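Local coordinates for NAD-dependent protein deacylase 2 (Archaeoglobus fulgidus, PDB 4TWJ) that removes acetyl and other acyl groups from protein lysines in an NAD-dependent reaction, including the N-terminal lysine of the chromatin protein Alba, at residues Lys123-Asp128 against Ser155-Arg161; Leu117-Met121 against Pro160-Leu164. All coordinates share one frame; numbering follows the deposited sequence.

Contacts 1 and 2 lie next to each other, their centres about 12 Å apart, and share P160 and R161. On one side the chain runs through 117-121, turns a corner at M121 and continues into 123-128. On the other, 155-161 leads into 160-164, so the two chain segments run past each other in opposite directions through both contacts. Contact 1 is the partly buried pairing of strands 123-126 and 158-162 in the small antiparallel sheet beside the zinc ion. Contact 2 is buried and nearer the centre of the chain, at H118, the predicted proton acceptor. Together they join the zinc-binding module to the catalytic region of the sirtuin.

Contact 1: Lys123-Asp128 against Ser155-Arg161; sequences KLDCLD and SYYVKPR. With ZN (zinc ion), chain C.
The carboxylate oxygen OD2 of D125 is gripped twice. R161 NE donates to D125 OD2 at 2.7 Å, and a water donates to the same oxygen. That water also donates to K159 O. R161 NH2 reaches the other oxygen, D125 OD1, at 3.0 Å. This makes a side-on, two-nitrogen salt bridge through the syn lone pairs of both oxygens. The carboxylate and guanidinium planes are only 10° apart, and both bonds are nearly straight. The extended R161 chain crosses the D125 side chain at about a right angle and brings its NE edge to the carboxylate. K123 CB lies over one face of the guanidinium. K123 NZ turns away to a salt bridge with D134.

The backbones pair as antiparallel strands. D125 and K159 form the hydrogen-bonded pair: D125 N to K159 O is 2.9 Å and K159 N to D125 O is 2.8 Å. R161 N to K123 O and L127 N to Y157 O continue the pairing at either end. On one face of the sheet L124 packs against V158 and P160, with L124 CD2 3.9 Å from P160 CB. W64 of helix 60-73 touches L124 and P160. K159 lies on the face of D125, where L127, just past the strand end, brings CD2 to 3.8 Å from K159 CB.

At the far end S155 OG donates to D128 OD1 at 2.6 Å, on the anti side of the carboxylate. The same OG accepts from Y157 N, closing an ST turn. With chi1 at 174°, C126 SG swings away from the backbone N to bind the zinc ion at 2.3 Å. C129, C150 and C153 complete the four-cysteine site. The arrangement is that of the zinc-binding module of sirtuins, a small antiparallel sheet beside a structural Cys4 zinc.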
ATOM      1  N   LYS A 123      -3.617  10.329 -11.520  1.00 17.33           N
ATOM      2  CA  LYS A 123      -4.656  11.143 -12.145  1.00 17.19           C
ATOM      3  C   LYS A 123      -5.222  12.126 -11.126  1.00 15.84           C
ATOM      4  O   LYS A 123      -5.251  11.834  -9.932  1.00 15.46           O
ATOM      5  CB  LYS A 123      -5.781  10.256 -12.682  1.00 18.59           C
ATOM      6  CG  LYS A 123      -5.336   9.179 -13.662  1.00 19.91           C
ATOM      7  CD  LYS A 123      -4.903   9.748 -15.006  1.00 21.16           C
ATOM      8  CE  LYS A 123      -6.084  10.260 -15.818  1.00 22.42           C
ATOM      9  NZ  LYS A 123      -5.719  10.545 -17.233  1.00 23.30           N
ATOM     10  N   LEU A 124      -5.663  13.288 -11.607  1.00 14.36           N
ATOM     11  CA  LEU A 124      -6.178  14.349 -10.743  1.00 13.95           C
ATOM     12  C   LEU A 124      -7.369  15.047 -11.387  1.00 14.07           C
ATOM     13  O   LEU A 124      -7.550  14.985 -12.605  1.00 14.09           O
ATOM     14  CB  LEU A 124      -5.083  15.379 -10.440  1.00 13.50           C
ATOM     15  CG  LEU A 124      -3.718  14.837 -10.009  1.00 13.05           C
ATOM     16  CD1 LEU A 124      -2.809  14.594 -11.209  1.00 12.90           C
ATOM     17  CD2 LEU A 124      -3.047  15.794  -9.035  1.00 12.98           C
ATOM     18  N   ASP A 125      -8.173  15.704 -10.555  1.00 14.19           N
ATOM     19  CA  ASP A 125      -9.363  16.421 -11.007  1.00 14.59           C
ATOM     20  C   ASP A 125      -9.455  17.781 -10.340  1.00 14.71           C
ATOM     21  O   ASP A 125      -9.176  17.910  -9.149  1.00 14.94           O
ATOM     22  CB  ASP A 125     -10.626  15.646 -10.641  1.00 14.75           C
ATOM     23  CG  ASP A 125     -10.661  14.270 -11.251  1.00 14.96           C
ATOM     24  OD1 ASP A 125     -11.072  14.145 -12.422  1.00 15.64           O
ATOM     25  OD2 ASP A 125     -10.284  13.308 -10.555  1.00 15.23           O
ATOM     26  N   CYS A 126      -9.869  18.791 -11.098  1.00 14.82           N
ATOM     27  CA  CYS A 126     -10.240  20.070 -10.506  1.00 14.86           C
ATOM     28  C   CYS A 126     -11.658  19.965  -9.954  1.00 15.51           C
ATOM     29  O   CYS A 126     -12.592  19.654 -10.697  1.00 15.46           O
ATOM     30  CB  CYS A 126     -10.175  21.181 -11.539  1.00 14.73           C
ATOM     31  SG  CYS A 126     -10.785  22.768 -10.942  1.00 14.36           S
ATOM     32  N   LEU A 127     -11.822  20.235  -8.662  1.00 16.41           N
ATOM     33  CA  LEU A 127     -13.132  20.113  -8.017  1.00 17.45           C
ATOM     34  C   LEU A 127     -14.133  21.181  -8.457  1.00 18.15           C
ATOM     35  O   LEU A 127     -15.341  21.002  -8.279  1.00 18.98           O
ATOM     36  CB  LEU A 127     -12.991  20.156  -6.493  1.00 17.64           C
ATOM     37  CG  LEU A 127     -12.082  19.110  -5.843  1.00 17.92           C
ATOM     38  CD1 LEU A 127     -12.234  19.173  -4.329  1.00 17.91           C
ATOM     39  CD2 LEU A 127     -12.373  17.705  -6.349  1.00 18.23           C
ATOM     40  N   ASP A 128     -13.645  22.285  -9.020  1.00 18.84           N
ATOM     41  CA  ASP A 128     -14.516  23.380  -9.446  1.00 19.22           C
ATOM     42  C   ASP A 128     -15.059  23.216 -10.868  1.00 19.34           C
ATOM     43  O   ASP A 128     -16.269  23.310 -11.073  1.00 20.28           O
ATOM     44  CB  ASP A 128     -13.800  24.728  -9.299  1.00 19.84           C
ATOM     45  CG  ASP A 128     -13.722  25.194  -7.853  1.00 20.53           C
ATOM     46  OD1 ASP A 128     -12.644  25.661  -7.442  1.00 20.79           O
ATOM     47  OD2 ASP A 128     -14.737  25.096  -7.127  1.00 21.55           O
ATOM     48  N   SER A 155      -8.350  27.357 -10.391  1.00 15.20           N
ATOM     49  CA  SER A 155      -8.686  26.901  -9.039  1.00 15.06           C
ATOM     50  C   SER A 155      -7.488  26.359  -8.265  1.00 14.97           C
ATOM     51  O   SER A 155      -6.552  25.798  -8.843  1.00 14.76           O
ATOM     52  CB  SER A 155      -9.774  25.825  -9.089  1.00 15.19           C
ATOM     53  OG  SER A 155     -10.096  25.350  -7.791  1.00 15.20           O
ATOM     54  N   TYR A 156      -7.542  26.532  -6.946  1.00 15.10           N
ATOM     55  CA  TYR A 156      -6.591  25.917  -6.027  1.00 15.44           C
ATOM     56  C   TYR A 156      -7.002  24.482  -5.664  1.00 15.05           C
ATOM     57  O   TYR A 156      -6.285  23.813  -4.922  1.00 14.98           O
ATOM     58  CB  TYR A 156      -6.498  26.744  -4.733  1.00 16.21           C
ATOM     59  CG  TYR A 156      -5.593  27.955  -4.805  1.00 17.19           C
ATOM     60  CD1 TYR A 156      -4.334  27.945  -4.206  1.00 17.52           C
ATOM     61  CD2 TYR A 156      -5.998  29.119  -5.452  1.00 17.91           C
ATOM     62  CE1 TYR A 156      -3.501  29.052  -4.262  1.00 18.20           C
ATOM     63  CE2 TYR A 156      -5.173  30.229  -5.509  1.00 18.36           C
ATOM     64  CZ  TYR A 156      -3.925  30.190  -4.913  1.00 18.49           C
ATOM     65  OH  TYR A 156      -3.100  31.292  -4.965  1.00 19.73           O
ATOM     66  N   TYR A 157      -8.141  24.011  -6.171  1.00 14.47           N
ATOM     67  CA  TYR A 157      -8.696  22.716  -5.761  1.00 14.36           C
ATOM     68  C   TYR A 157      -8.456  21.607  -6.785  1.00 13.59           C
ATOM     69  O   TYR A 157      -9.403  21.004  -7.298  1.00 13.59           O
ATOM     70  CB  TYR A 157     -10.191  22.850  -5.457  1.00 14.81           C
ATOM     71  CG  TYR A 157     -10.468  23.636  -4.203  1.00 15.56           C
ATOM     72  CD1 TYR A 157     -10.536  25.027  -4.226  1.00 16.15           C
ATOM     73  CD2 TYR A 157     -10.639  22.990  -2.988  1.00 15.95           C
ATOM     74  CE1 TYR A 157     -10.786  25.749  -3.070  1.00 16.62           C
ATOM     75  CE2 TYR A 157     -10.885  23.701  -1.831  1.00 16.38           C
ATOM     76  CZ  TYR A 157     -10.954  25.076  -1.872  1.00 16.76           C
ATOM     77  OH  TYR A 157     -11.202  25.775  -0.710  1.00 18.01           O
ATOM     78  N   VAL A 158      -7.184  21.340  -7.068  1.00 12.84           N
ATOM     79  CA  VAL A 158      -6.799  20.183  -7.871  1.00 12.72           C
ATOM     80  C   VAL A 158      -6.571  19.020  -6.916  1.00 12.59           C
ATOM     81  O   VAL A 158      -5.609  19.021  -6.143  1.00 12.23           O
ATOM     82  CB  VAL A 158      -5.521  20.437  -8.690  1.00 12.89           C
ATOM     83  CG1 VAL A 158      -5.125  19.182  -9.468  1.00 12.82           C
ATOM     84  CG2 VAL A 158      -5.723  21.616  -9.629  1.00 13.04           C
ATOM     85  N   LYS A 159      -7.471  18.043  -6.965  1.00 12.86           N
ATOM     86  CA  LYS A 159      -7.437  16.909  -6.049  1.00 13.21           C
ATOM     87  C   LYS A 159      -6.939  15.659  -6.775  1.00 12.88           C
ATOM     88  O   LYS A 159      -7.507  15.281  -7.796  1.00 12.56           O
ATOM     89  CB  LYS A 159      -8.831  16.646  -5.479  1.00 13.91           C
ATOM     90  CG  LYS A 159      -8.858  15.610  -4.362  1.00 14.57           C
ATOM     91  CD  LYS A 159     -10.271  15.169  -4.038  1.00 15.24           C
ATOM     92  CE  LYS A 159     -10.271  14.109  -2.949  1.00 15.58           C
ATOM     93  NZ  LYS A 159      -9.850  12.774  -3.458  1.00 15.74           N
ATOM     94  N   PRO A 160      -5.887  15.009  -6.246  1.00 12.63           N
ATOM     95  CA  PRO A 160      -5.477  13.754  -6.865  1.00 12.74           C
ATOM     96  C   PRO A 160      -6.511  12.672  -6.601  1.00 12.97           C
ATOM     97  O   PRO A 160      -7.253  12.759  -5.619  1.00 12.47           O
ATOM     98  CB  PRO A 160      -4.158  13.432  -6.162  1.00 12.88           C
ATOM     99  CG  PRO A 160      -4.281  14.065  -4.823  1.00 12.95           C
ATOM    100  CD  PRO A 160      -5.157  15.273  -4.992  1.00 12.95           C
ATOM    101  N   ARG A 161      -6.558  11.656  -7.460  1.00 13.34           N
ATOM    102  CA  ARG A 161      -7.477  10.532  -7.266  1.00 13.92           C
ATOM    103  C   ARG A 161      -6.938   9.579  -6.198  1.00 13.95           C
ATOM    104  O   ARG A 161      -6.715   8.386  -6.431  1.00 14.17           O
ATOM    105  CB  ARG A 161      -7.763   9.828  -8.592  1.00 14.61           C
ATOM    106  CG  ARG A 161      -8.591  10.695  -9.514  1.00 15.35           C
ATOM    107  CD  ARG A 161      -9.071   9.956 -10.746  1.00 16.11           C
ATOM    108  NE  ARG A 161      -9.672  10.893 -11.692  1.00 17.14           N
ATOM    109  CZ  ARG A 161      -9.978  10.609 -12.956  1.00 18.09           C
ATOM    110  NH1 ARG A 161      -9.754   9.396 -13.456  1.00 18.80           N
ATOM    111  NH2 ARG A 161     -10.516  11.547 -13.727  1.00 18.65           N
TER
HETATM  112 ZN    ZN C 301     -10.748  23.998 -12.915  1.00 15.18          ZN
HETATM  113  O   HOH W   1      -9.872  13.631  -7.882  1.00 15.82           O

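Contact 2: Leu117-Met121 against Pro160-Leu164; sequences LHGSM and PRVVL
V163 CB approaches the imidazole of H118 obliquely, and L117 CB lies over one face of the ring, offset toward the rim. H118 CB and V163 CB are 4.1 Å apart. H118 ND1 is hydrogen-bonded to the backbone O of Q100, a residue of the NAD site. V163 CG2 packs on the H118 backbone, 3.6 Å from H118 CA.

Two backbone bonds join the segments around the pair G119 and V162, an antiparallel non-hydrogen-bonded pair. V163 N donates to H118 O at 2.8 Å. S120 N donates to R161 O at 3.1 Å. Both donors stand above the carbonyl plane, by 53° and 39°, so neither bond uses a lone pair direction. V162 CA makes a bent CA-H...O contact with H118 O.

G119 has a positive phi of 69°, which favours glycine. G119 CA lies 3.4 Å from R161 O in a CA-H...O contact. R161 is the centre of an inverse gamma turn, in which V162 N bonds back to P160 O. This turn marks the corner of the chain.

M121 bends at chi2 and chi3 and reaches residues on both sides of the R161 turn. It lays its sulfur beside the P160 ring, the two side chains pointing the same way. M121 SD is 3.8 Å from P160 CB. M121 SD also meets V162 CG2 at 3.9 Å, crossing it at a slant. V162 CG2 comes close to S120 O as well.

V163 O is hydrogen-bonded to the modified side chain of the bound peptide, and H118 and V162 pack against that side chain. This is consistent with the contact lining the acyl-lysine site, with the predicted proton acceptor and the V163 carbonyl both meeting the modified side chain.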
ATOM      1  N   LEU A 117      -5.939   0.427  -2.823  1.00 12.11           N
ATOM      2  CA  LEU A 117      -7.074   0.718  -1.955  1.00 12.05           C
ATOM      3  C   LEU A 117      -7.350   2.204  -1.816  1.00 12.21           C
ATOM      4  O   LEU A 117      -8.502   2.609  -1.689  1.00 12.09           O
ATOM      5  CB  LEU A 117      -6.837   0.143  -0.559  1.00 11.98           C
ATOM      6  CG  LEU A 117      -6.758  -1.378  -0.446  1.00 12.09           C
ATOM      7  CD1 LEU A 117      -6.452  -1.748   0.999  1.00 12.13           C
ATOM      8  CD2 LEU A 117      -8.034  -2.049  -0.924  1.00 12.08           C
ATOM      9  N   HIS A 118      -6.294   3.008  -1.829  1.00 12.32           N
ATOM     10  CA  HIS A 118      -6.428   4.443  -1.610  1.00 12.55           C
ATOM     11  C   HIS A 118      -6.097   5.260  -2.851  1.00 13.20           C
ATOM     12  O   HIS A 118      -5.808   6.458  -2.750  1.00 13.30           O
ATOM     13  CB  HIS A 118      -5.557   4.858  -0.433  1.00 12.42           C
ATOM     14  CG  HIS A 118      -5.932   4.179   0.846  1.00 12.26           C
ATOM     15  ND1 HIS A 118      -5.006   3.819   1.800  1.00 12.33           N
ATOM     16  CD2 HIS A 118      -7.137   3.784   1.321  1.00 12.37           C
ATOM     17  CE1 HIS A 118      -5.626   3.242   2.814  1.00 12.27           C
ATOM     18  NE2 HIS A 118      -6.920   3.208   2.549  1.00 12.32           N
ATOM     19  N   GLY A 119      -6.178   4.619  -4.014  1.00 13.71           N
ATOM     20  CA  GLY A 119      -5.888   5.277  -5.283  1.00 14.37           C
ATOM     21  C   GLY A 119      -4.421   5.617  -5.443  1.00 15.02           C
ATOM     22  O   GLY A 119      -3.550   4.943  -4.889  1.00 14.80           O
ATOM     23  N   SER A 120      -4.142   6.669  -6.208  1.00 15.80           N
ATOM     24  CA  SER A 120      -2.766   7.092  -6.459  1.00 16.72           C
ATOM     25  C   SER A 120      -2.727   8.516  -6.986  1.00 17.30           C
ATOM     26  O   SER A 120      -3.761   9.084  -7.321  1.00 16.96           O
ATOM     27  CB  SER A 120      -2.095   6.172  -7.481  1.00 17.12           C
ATOM     28  OG  SER A 120      -2.548   6.459  -8.793  1.00 17.56           O
ATOM     29  N   MET A 121      -1.520   9.066  -7.082  1.00 18.39           N
ATOM     30  CA  MET A 121      -1.316  10.429  -7.577  1.00 19.42           C
ATOM     31  C   MET A 121      -1.404  10.541  -9.100  1.00 19.26           C
ATOM     32  O   MET A 121      -1.404  11.650  -9.630  1.00 19.16           O
ATOM     33  CB  MET A 121       0.058  10.946  -7.135  1.00 20.67           C
ATOM     34  CG  MET A 121       0.258  11.014  -5.632  1.00 21.81           C
ATOM     35  SD  MET A 121      -0.824  12.219  -4.845  1.00 24.01           S
ATOM     36  CE  MET A 121      -0.300  13.732  -5.630  1.00 23.38           C
ATOM     37  N   PRO A 160      -5.887  15.009  -6.246  1.00 12.63           N
ATOM     38  CA  PRO A 160      -5.477  13.754  -6.865  1.00 12.74           C
ATOM     39  C   PRO A 160      -6.511  12.672  -6.601  1.00 12.97           C
ATOM     40  O   PRO A 160      -7.253  12.759  -5.619  1.00 12.47           O
ATOM     41  CB  PRO A 160      -4.158  13.432  -6.162  1.00 12.88           C
ATOM     42  CG  PRO A 160      -4.281  14.065  -4.823  1.00 12.95           C
ATOM     43  CD  PRO A 160      -5.157  15.273  -4.992  1.00 12.95           C
ATOM     44  N   ARG A 161      -6.558  11.656  -7.460  1.00 13.34           N
ATOM     45  CA  ARG A 161      -7.477  10.532  -7.266  1.00 13.92           C
ATOM     46  C   ARG A 161      -6.938   9.579  -6.198  1.00 13.95           C
ATOM     47  O   ARG A 161      -6.715   8.386  -6.431  1.00 14.17           O
ATOM     48  CB  ARG A 161      -7.763   9.828  -8.592  1.00 14.61           C
ATOM     49  CG  ARG A 161      -8.591  10.695  -9.514  1.00 15.35           C
ATOM     50  CD  ARG A 161      -9.071   9.956 -10.746  1.00 16.11           C
ATOM     51  NE  ARG A 161      -9.672  10.893 -11.692  1.00 17.14           N
ATOM     52  CZ  ARG A 161      -9.978  10.609 -12.956  1.00 18.09           C
ATOM     53  NH1 ARG A 161      -9.754   9.396 -13.456  1.00 18.80           N
ATOM     54  NH2 ARG A 161     -10.516  11.547 -13.727  1.00 18.65           N
ATOM     55  N   VAL A 162      -6.737  10.158  -5.023  1.00 13.86           N
ATOM     56  CA  VAL A 162      -6.298   9.465  -3.830  1.00 13.80           C
ATOM     57  C   VAL A 162      -7.468   9.512  -2.866  1.00 13.60           C
ATOM     58  O   VAL A 162      -8.181  10.515  -2.800  1.00 14.02           O
ATOM     59  CB  VAL A 162      -5.078  10.178  -3.213  1.00 14.27           C
ATOM     60  CG1 VAL A 162      -4.816   9.717  -1.782  1.00 14.51           C
ATOM     61  CG2 VAL A 162      -3.850   9.961  -4.084  1.00 14.38           C
ATOM     62  N   VAL A 163      -7.671   8.429  -2.129  1.00 12.73           N
ATOM     63  CA  VAL A 163      -8.668   8.408  -1.071  1.00 12.42           C
ATOM     64  C   VAL A 163      -8.074   9.126   0.135  1.00 12.25           C
ATOM     65  O   VAL A 163      -7.124   8.637   0.743  1.00 12.27           O
ATOM     66  CB  VAL A 163      -9.044   6.967  -0.676  1.00 12.43           C
ATOM     67  CG1 VAL A 163     -10.074   6.972   0.446  1.00 12.35           C
ATOM     68  CG2 VAL A 163      -9.577   6.208  -1.884  1.00 12.32           C
ATOM     69  N   LEU A 164      -8.622  10.294   0.467  1.00 12.36           N
ATOM     70  CA  LEU A 164      -8.222  11.003   1.673  1.00 12.42           C
ATOM     71  C   LEU A 164      -9.029  10.471   2.843  1.00 12.37           C
ATOM     72  O   LEU A 164     -10.071   9.845   2.651  1.00 11.69           O
ATOM     73  CB  LEU A 164      -8.472  12.505   1.528  1.00 12.80           C
ATOM     74  CG  LEU A 164      -7.719  13.179   0.383  1.00 12.97           C
ATOM     75  CD1 LEU A 164      -8.082  14.656   0.318  1.00 13.11           C
ATOM     76  CD2 LEU A 164      -6.222  12.993   0.543  1.00 13.08           C
TER